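PDB 5N4B: dual function macrocyclase-peptidase POPB from Galerina marginata, which cuts peptides after proline, trimming a 35-residue amanitin toxin precursor and then macrocyclising the 25-residue intermediate. Local coordinates for residues G167-S179 / D191-F203. The protein carries 1 engineered substitution. Residues are numbered along the deposited sequence; the frame is centred on the assembly and turned at random.
Sequences GDYSTIYVRSTSS and DGRLSDEVKWFKF
Tyr169 against Trp200, Ile172 against Phe201 and Tyr173 against Arg193 and Glu197 are the main side-chain contacts between strand 170-176 and the fourth, outermost strand, 198-201, of a four-stranded antiparallel beta-propeller blade. Where the chain after Lys199 turns a corner, Trp200 and Phe201 both face Ser170 in a G1 beta bulge, and Ile172 and Val198 form the next hydrogen-bonded pair, Ile172 N donating a hydrogen bond to Val198 O at 2.8 Å. At the bulge Trp200 comes edge-on to the face of Tyr169, an offset edge-to-face pair with the Tyr169 ring and the six-membered ring of Trp200 at 68°, and Trp200 CE3 lies 3.5 Å from Tyr169 CD2. Lys202 NZ stands over the Tyr169 ring as a cation-pi partner, gives a hydrogen bond to Asp168 O at 2.8 Å and forms a salt bridge with Asp232; its side chain also approaches the catalytic His699. On the buried face Ile172 lays CD1 over the Phe201 ring, 3.7 Å from its centroid, a CH-pi contact. Phe201 reaches it with CG anti to the backbone N (chi1 168°). Farther along, Arg175 grips Asp191 end-on, NH1 in a salt bridge to OD1 and NH2 to the backbone O. One edge of the Tyr173 ring lies over the centre of the Arg193 guanidinium, planes 51° apart, and Tyr173 OH donates to Glu197 OE2 at 2.7 Å, using the carboxylate's anti lone pair.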
ATOM      1  N   GLY A 167      16.165 -10.076   5.555  1.00 18.13           N
ATOM      2  CA  GLY A 167      15.313 -10.526   6.653  1.00 17.91           C
ATOM      3  C   GLY A 167      13.834 -10.594   6.315  1.00 18.63           C
ATOM      4  O   GLY A 167      13.344  -9.836   5.478  1.00 19.16           O
ATOM      5  N   ASP A 168      13.122 -11.510   6.972  1.00 17.20           N
ATOM      6  CA  ASP A 168      11.691 -11.702   6.741  1.00 17.62           C
ATOM      7  C   ASP A 168      10.797 -11.159   7.865  1.00 16.33           C
ATOM      8  O   ASP A 168       9.570 -11.213   7.732  1.00 17.23           O
ATOM      9  CB  ASP A 168      11.395 -13.193   6.565  1.00 18.96           C
ATOM     10  CG  ASP A 168      11.641 -13.686   5.166  1.00 21.21           C
ATOM     11  OD1 ASP A 168      11.600 -12.897   4.204  1.00 27.10           O
ATOM     12  OD2 ASP A 168      11.991 -14.886   5.087  1.00 25.47           O
ATOM     13  N   TYR A 169      11.372 -10.672   8.960  1.00 15.20           N
ATOM     14  CA  TYR A 169      10.673 -10.100  10.099  1.00 15.45           C
ATOM     15  C   TYR A 169      11.376  -8.805  10.503  1.00 16.02           C
ATOM     16  O   TYR A 169      12.507  -8.530  10.104  1.00 19.36           O
ATOM     17  CB  TYR A 169      10.670 -11.064  11.324  1.00 16.56           C
ATOM     18  CG  TYR A 169      10.025 -12.398  10.972  1.00 17.55           C
ATOM     19  CD1 TYR A 169       8.667 -12.601  11.107  1.00 17.10           C
ATOM     20  CD2 TYR A 169      10.784 -13.415  10.463  1.00 18.84           C
ATOM     21  CE1 TYR A 169       8.073 -13.800  10.727  1.00 15.96           C
ATOM     22  CE2 TYR A 169      10.206 -14.650  10.124  1.00 18.24           C
ATOM     23  CZ  TYR A 169       8.849 -14.805  10.236  1.00 18.02           C
ATOM     24  OH  TYR A 169       8.285 -16.023   9.853  1.00 22.30           O
ATOM     25  N   SER A 170      10.717  -8.022  11.319  1.00 14.68           N
ATOM     26  CA  SER A 170      11.298  -6.823  11.896  1.00 13.83           C
ATOM     27  C   SER A 170      11.563  -7.011  13.379  1.00 15.06           C
ATOM     28  O   SER A 170      11.048  -7.928  14.024  1.00 15.73           O
ATOM     29  CB  SER A 170      10.378  -5.611  11.725  1.00 15.71           C
ATOM     30  OG  SER A 170      10.101  -5.394  10.346  1.00 17.78           O
ATOM     31  N   THR A 171      12.390  -6.137  13.933  1.00 14.29           N
ATOM     32  CA  THR A 171      12.748  -6.119  15.347  1.00 12.94           C
ATOM     33  C   THR A 171      12.399  -4.753  15.900  1.00 14.22           C
ATOM     34  O   THR A 171      12.727  -3.718  15.297  1.00 13.92           O
ATOM     35  CB  THR A 171      14.247  -6.413  15.549  1.00 15.11           C
ATOM     36  OG1 THR A 171      14.529  -7.678  14.925  1.00 19.62           O
ATOM     37  CG2 THR A 171      14.602  -6.416  16.985  1.00 16.81           C
ATOM     38  N   ILE A 172      11.700  -4.737  17.025  1.00 12.85           N
ATOM     39  CA  ILE A 172      11.285  -3.488  17.660  1.00 12.46           C
ATOM     40  C   ILE A 172      12.282  -3.170  18.750  1.00 14.79           C
ATOM     41  O   ILE A 172      12.596  -4.014  19.611  1.00 15.39           O
ATOM     42  CB  ILE A 172       9.867  -3.559  18.232  1.00 12.85           C
ATOM     43  CG1 ILE A 172       8.857  -3.943  17.148  1.00 12.09           C
ATOM     44  CG2 ILE A 172       9.527  -2.204  18.833  1.00 13.70           C
ATOM     45  CD1 ILE A 172       7.469  -4.267  17.751  1.00 12.61           C
ATOM     46  N   TYR A 173      12.773  -1.936  18.714  1.00 12.84           N
ATOM     47  CA  TYR A 173      13.645  -1.337  19.706  1.00 13.65           C
ATOM     48  C   TYR A 173      12.911  -0.182  20.373  1.00 12.16           C
ATOM     49  O   TYR A 173      11.882   0.296  19.875  1.00 12.80           O
ATOM     50  CB  TYR A 173      14.975  -0.833  19.071  1.00 14.79           C
ATOM     51  CG  TYR A 173      15.754  -1.947  18.446  1.00 15.26           C
ATOM     52  CD1 TYR A 173      16.566  -2.753  19.218  1.00 16.92           C
ATOM     53  CD2 TYR A 173      15.634  -2.231  17.103  1.00 15.76           C
ATOM     54  CE1 TYR A 173      17.260  -3.773  18.644  1.00 17.07           C
ATOM     55  CE2 TYR A 173      16.329  -3.274  16.522  1.00 18.84           C
ATOM     56  CZ  TYR A 173      17.150  -4.038  17.315  1.00 18.99           C
ATOM     57  OH  TYR A 173      17.824  -5.113  16.740  1.00 23.90           O
ATOM     58  N   VAL A 174      13.417   0.233  21.542  1.00 14.17           N
ATOM     59  CA  VAL A 174      12.818   1.299  22.313  1.00 13.49           C
ATOM     60  C   VAL A 174      13.917   2.229  22.791  1.00 16.59           C
ATOM     61  O   VAL A 174      14.956   1.782  23.313  1.00 16.78           O
ATOM     62  CB  VAL A 174      12.025   0.781  23.522  1.00 17.65           C
ATOM     63  CG1 VAL A 174      11.313   1.944  24.281  1.00 21.33           C
ATOM     64  CG2 VAL A 174      11.049  -0.314  23.108  1.00 17.10           C
ATOM     65  N   ARG A 175      13.660   3.514  22.664  1.00 14.53           N
ATOM     66  CA  ARG A 175      14.579   4.518  23.185  1.00 14.60           C
ATOM     67  C   ARG A 175      13.825   5.667  23.831  1.00 15.30           C
ATOM     68  O   ARG A 175      12.684   5.970  23.501  1.00 15.85           O
ATOM     69  CB  ARG A 175      15.552   5.084  22.120  1.00 15.03           C
ATOM     70  CG  ARG A 175      14.834   5.946  21.081  1.00 13.59           C
ATOM     71  CD  ARG A 175      15.665   6.205  19.839  1.00 13.96           C
ATOM     72  NE  ARG A 175      16.955   6.769  20.159  1.00 16.02           N
ATOM     73  CZ  ARG A 175      18.116   6.122  20.088  1.00 16.72           C
ATOM     74  NH1 ARG A 175      18.233   4.880  19.658  1.00 15.92           N
ATOM     75  NH2 ARG A 175      19.203   6.750  20.480  1.00 20.09           N
ATOM     76  N   SER A 176      14.482   6.309  24.799  1.00 17.38           N
ATOM     77  CA  SER A 176      13.945   7.513  25.395  1.00 19.37           C
ATOM     78  C   SER A 176      13.817   8.611  24.351  1.00 17.32           C
ATOM     79  O   SER A 176      14.694   8.783  23.496  1.00 18.07           O
ATOM     80  CB  SER A 176      14.911   8.001  26.484  1.00 21.12           C
ATOM     81  OG  SER A 176      14.474   9.287  26.929  1.00 23.25           O
ATOM     82  N   THR A 177      12.743   9.396  24.435  1.00 18.25           N
ATOM     83  CA  THR A 177      12.583  10.546  23.572  0.82 16.89           C
ATOM     84  C   THR A 177      13.623  11.633  23.807  1.00 20.91           C
ATOM     85  O   THR A 177      13.723  12.562  22.994  1.00 23.72           O
ATOM     86  CB  THR A 177      11.154  11.106  23.655  0.82 18.39           C
ATOM     87  OG1 THR A 177      10.792  11.502  25.000  0.82 21.57           O
ATOM     88  CG2 THR A 177      10.208  10.042  23.183  0.82 18.60           C
ATOM     89  N   SER A 178      14.342  11.558  24.917  1.00 20.24           N
ATOM     90  CA  SER A 178      15.431  12.470  25.231  0.54 21.46           C
ATOM     91  C   SER A 178      16.770  11.987  24.706  1.00 22.38           C
ATOM     92  O   SER A 178      17.780  12.628  24.969  1.00 23.52           O
ATOM     93  CB  SER A 178      15.543  12.622  26.750  0.54 20.42           C
ATOM     94  OG  SER A 178      15.979  11.411  27.335  0.54 27.26           O
ATOM     95  N   SER A 179      16.810  10.858  23.981  1.00 19.12           N
ATOM     96  CA  SER A 179      18.057  10.268  23.485  1.00 19.44           C
ATOM     97  C   SER A 179      17.997  10.197  21.965  1.00 17.00           C
ATOM     98  O   SER A 179      17.524   9.192  21.407  1.00 18.75           O
ATOM     99  CB  SER A 179      18.283   8.889  24.095  1.00 20.47           C
ATOM    100  OG  SER A 179      19.490   8.306  23.648  1.00 28.31           O
ATOM    101  N   ASP A 191      24.657   4.009  21.246  1.00 30.55           N
ATOM    102  CA  ASP A 191      23.389   4.233  20.557  1.00 32.09           C
ATOM    103  C   ASP A 191      22.406   5.063  21.394  1.00 36.53           C
ATOM    104  O   ASP A 191      21.846   6.055  20.907  1.00 34.45           O
ATOM    105  CB  ASP A 191      22.828   2.886  20.114  1.00 28.16           C
ATOM    106  CG  ASP A 191      21.410   2.982  19.545  1.00 28.80           C
ATOM    107  OD1 ASP A 191      20.537   3.628  20.173  1.00 30.41           O
ATOM    108  OD2 ASP A 191      21.206   2.441  18.442  1.00 30.04           O
ATOM    109  N   GLY A 192      22.203   4.698  22.660  1.00 26.96           N
ATOM    110  CA  GLY A 192      21.259   5.369  23.525  1.00 27.93           C
ATOM    111  C   GLY A 192      20.002   4.568  23.771  1.00 25.94           C
ATOM    112  O   GLY A 192      19.327   4.801  24.782  1.00 29.13           O
ATOM    113  N   ARG A 193      19.725   3.558  22.957  1.00 23.09           N
ATOM    114  CA  ARG A 193      18.498   2.825  23.160  1.00 18.86           C
ATOM    115  C   ARG A 193      18.589   1.942  24.405  1.00 20.38           C
ATOM    116  O   ARG A 193      19.663   1.637  24.917  1.00 22.45           O
ATOM    117  CB  ARG A 193      18.205   1.934  21.958  1.00 20.64           C
ATOM    118  CG  ARG A 193      19.230   0.820  21.733  1.00 20.21           C
ATOM    119  CD  ARG A 193      18.738  -0.145  20.659  1.00 19.89           C
ATOM    120  NE  ARG A 193      19.698  -1.205  20.302  1.00 23.38           N
ATOM    121  CZ  ARG A 193      19.785  -2.396  20.881  1.00 26.41           C
ATOM    122  NH1 ARG A 193      19.008  -2.746  21.913  1.00 23.51           N
ATOM    123  NH2 ARG A 193      20.670  -3.274  20.404  1.00 28.25           N
ATOM    124  N   LEU A 194      17.438   1.501  24.884  1.00 18.42           N
ATOM    125  CA  LEU A 194      17.369   0.453  25.896  1.00 19.88           C
ATOM    126  C   LEU A 194      17.792  -0.895  25.329  1.00 22.63           C
ATOM    127  O   LEU A 194      17.861  -1.082  24.126  1.00 19.37           O
ATOM    128  CB  LEU A 194      15.916   0.335  26.355  1.00 20.40           C
ATOM    129  CG  LEU A 194      15.248   1.555  26.917  1.00 22.86           C
ATOM    130  CD1 LEU A 194      13.841   1.181  27.405  1.00 26.12           C
ATOM    131  CD2 LEU A 194      16.039   2.125  28.060  1.00 27.38           C
ATOM    132  N   SER A 195      18.100  -1.876  26.216  1.00 23.17           N
ATOM    133  CA  SER A 195      18.524  -3.173  25.704  1.00 25.88           C
ATOM    134  C   SER A 195      17.369  -3.993  25.146  1.00 24.76           C
ATOM    135  O   SER A 195      17.617  -5.046  24.536  1.00 28.25           O
ATOM    136  CB  SER A 195      19.235  -3.982  26.789  1.00 27.49           C
ATOM    137  OG  SER A 195      18.319  -4.163  27.833  1.00 33.28           O
ATOM    138  N   ASP A 196      16.124  -3.520  25.312  1.00 22.91           N
ATOM    139  CA  ASP A 196      14.951  -4.224  24.792  1.00 22.21           C
ATOM    140  C   ASP A 196      15.150  -4.563  23.321  1.00 21.38           C
ATOM    141  O   ASP A 196      15.504  -3.696  22.532  1.00 21.35           O
ATOM    142  CB  ASP A 196      13.730  -3.320  24.878  1.00 20.83           C
ATOM    143  CG  ASP A 196      13.381  -2.885  26.302  1.00 23.81           C
ATOM    144  OD1 ASP A 196      14.299  -2.615  27.103  1.00 26.01           O
ATOM    145  OD2 ASP A 196      12.162  -2.758  26.602  1.00 22.95           O
ATOM    146  N   GLU A 197      14.865  -5.801  22.935  1.00 19.20           N
ATOM    147  CA  GLU A 197      14.938  -6.217  21.543  1.00 18.76           C
ATOM    148  C   GLU A 197      13.788  -7.177  21.279  1.00 20.37           C
ATOM    149  O   GLU A 197      13.806  -8.326  21.721  1.00 21.59           O
ATOM    150  CB  GLU A 197      16.291  -6.860  21.244  1.00 20.94           C
ATOM    151  CG  GLU A 197      16.417  -7.289  19.801  1.00 21.46           C
ATOM    152  CD  GLU A 197      17.834  -7.700  19.432  1.00 40.56           C
ATOM    153  OE1 GLU A 197      18.334  -8.662  20.059  1.00 42.36           O
ATOM    154  OE2 GLU A 197      18.459  -7.017  18.579  1.00 34.86           O
ATOM    155  N   VAL A 198      12.776  -6.709  20.583  1.00 16.92           N
ATOM    156  CA  VAL A 198      11.540  -7.450  20.406  1.00 17.10           C
ATOM    157  C   VAL A 198      11.524  -8.015  18.980  1.00 16.00           C
ATOM    158  O   VAL A 198      11.181  -7.312  18.019  1.00 14.95           O
ATOM    159  CB  VAL A 198      10.341  -6.548  20.713  1.00 15.23           C
ATOM    160  CG1 VAL A 198       9.052  -7.264  20.486  1.00 18.29           C
ATOM    161  CG2 VAL A 198      10.425  -6.043  22.141  1.00 18.10           C
ATOM    162  N   LYS A 199      11.925  -9.261  18.820  1.00 17.36           N
ATOM    163  CA  LYS A 199      12.118  -9.896  17.526  1.00 16.64           C
ATOM    164  C   LYS A 199      10.824 -10.530  17.024  1.00 15.91           C
ATOM    165  O   LYS A 199       9.834 -10.727  17.755  1.00 17.01           O
ATOM    166  CB  LYS A 199      13.199 -10.972  17.643  1.00 17.97           C
ATOM    167  CG  LYS A 199      14.587 -10.343  17.895  1.00 21.04           C
ATOM    168  CD  LYS A 199      15.684 -11.399  18.026  1.00 28.34           C
ATOM    169  CE  LYS A 199      15.880 -12.195  16.729  1.00 40.53           C
ATOM    170  NZ  LYS A 199      16.426 -11.449  15.562  1.00 51.34           N
ATOM    171  N   TRP A 200      10.841 -10.849  15.728  1.00 15.62           N
ATOM    172  CA  TRP A 200       9.833 -11.675  15.070  1.00 16.49           C
ATOM    173  C   TRP A 200       8.527 -10.941  14.820  1.00 15.13           C
ATOM    174  O   TRP A 200       7.483 -11.538  14.638  1.00 15.60           O
ATOM    175  CB  TRP A 200       9.600 -13.013  15.821  1.00 16.67           C
ATOM    176  CG  TRP A 200      10.905 -13.714  16.078  1.00 17.51           C
ATOM    177  CD1 TRP A 200      11.531 -13.862  17.279  1.00 21.17           C
ATOM    178  CD2 TRP A 200      11.746 -14.310  15.112  1.00 18.81           C
ATOM    179  NE1 TRP A 200      12.714 -14.509  17.112  1.00 22.19           N
ATOM    180  CE2 TRP A 200      12.885 -14.788  15.789  1.00 20.52           C
ATOM    181  CE3 TRP A 200      11.657 -14.490  13.729  1.00 25.19           C
ATOM    182  CZ2 TRP A 200      13.913 -15.476  15.134  1.00 24.24           C
ATOM    183  CZ3 TRP A 200      12.691 -15.133  13.081  1.00 26.32           C
ATOM    184  CH2 TRP A 200      13.805 -15.627  13.796  1.00 27.79           C
ATOM    185  N   PHE A 201       8.598  -9.609  14.753  1.00 14.90           N
ATOM    186  CA  PHE A 201       7.441  -8.747  14.591  1.00 12.41           C
ATOM    187  C   PHE A 201       7.052  -8.660  13.121  1.00 14.04           C
ATOM    188  O   PHE A 201       7.898  -8.408  12.240  1.00 14.65           O
ATOM    189  CB  PHE A 201       7.806  -7.353  15.123  1.00 12.52           C
ATOM    190  CG  PHE A 201       6.827  -6.239  14.775  1.00 12.40           C
ATOM    191  CD1 PHE A 201       5.520  -6.324  15.133  1.00 13.03           C
ATOM    192  CD2 PHE A 201       7.253  -5.093  14.137  1.00 13.74           C
ATOM    193  CE1 PHE A 201       4.619  -5.296  14.805  1.00 15.12           C
ATOM    194  CE2 PHE A 201       6.382  -4.060  13.845  1.00 12.92           C
ATOM    195  CZ  PHE A 201       5.077  -4.155  14.193  1.00 13.78           C
ATOM    196  N   LYS A 202       5.760  -8.816  12.840  1.00 12.70           N
ATOM    197  CA  LYS A 202       5.281  -8.711  11.478  1.00 14.28           C
ATOM    198  C   LYS A 202       3.762  -8.604  11.460  1.00 13.52           C
ATOM    199  O   LYS A 202       3.083  -9.221  12.281  1.00 13.10           O
ATOM    200  CB  LYS A 202       5.699  -9.961  10.677  1.00 16.05           C
ATOM    201  CG  LYS A 202       5.737  -9.837   9.164  1.00 15.55           C
ATOM    202  CD  LYS A 202       6.261 -11.121   8.532  1.00 15.26           C
ATOM    203  CE  LYS A 202       6.538 -10.914   7.091  1.00 18.00           C
ATOM    204  NZ  LYS A 202       7.242 -12.113   6.492  1.00 20.65           N
ATOM    205  N   PHE A 203       3.247  -7.825  10.505  1.00 14.28           N
ATOM    206  CA  PHE A 203       1.821  -7.774  10.134  1.00 14.16           C
ATOM    207  C   PHE A 203       0.904  -7.214  11.215  1.00 14.86           C
ATOM    208  O   PHE A 203      -0.285  -7.556  11.258  1.00 14.68           O
ATOM    209  CB  PHE A 203       1.298  -9.127   9.620  1.00 15.16           C
ATOM    210  CG  PHE A 203       1.968  -9.634   8.364  1.00 15.19           C
ATOM    211  CD1 PHE A 203       2.233  -8.792   7.314  1.00 15.54           C
ATOM    212  CD2 PHE A 203       2.306 -10.967   8.240  1.00 17.16           C
ATOM    213  CE1 PHE A 203       2.827  -9.298   6.156  1.00 17.29           C
ATOM    214  CE2 PHE A 203       2.883 -11.468   7.072  1.00 18.92           C
ATOM    215  CZ  PHE A 203       3.153 -10.597   6.049  1.00 19.66           C
TER
HETATM  216  O   HOH W   1       8.657 -12.073   4.006  1.00 27.22           O
HETATM  217  O   HOH W   2       7.922  -6.633  10.056  1.00 28.86           O
HETATM  218  O   HOH W   3      13.308 -10.348  14.152  1.00 16.97           O
HETATM  219  O   HOH W   4      17.207  -8.719  15.431  1.00 37.66           O
HETATM  220  O   HOH W   5      15.754  -1.158  22.393  1.00 11.89           O
HETATM  221  O   HOH W   6      16.863   5.144  25.619  1.00 18.05           O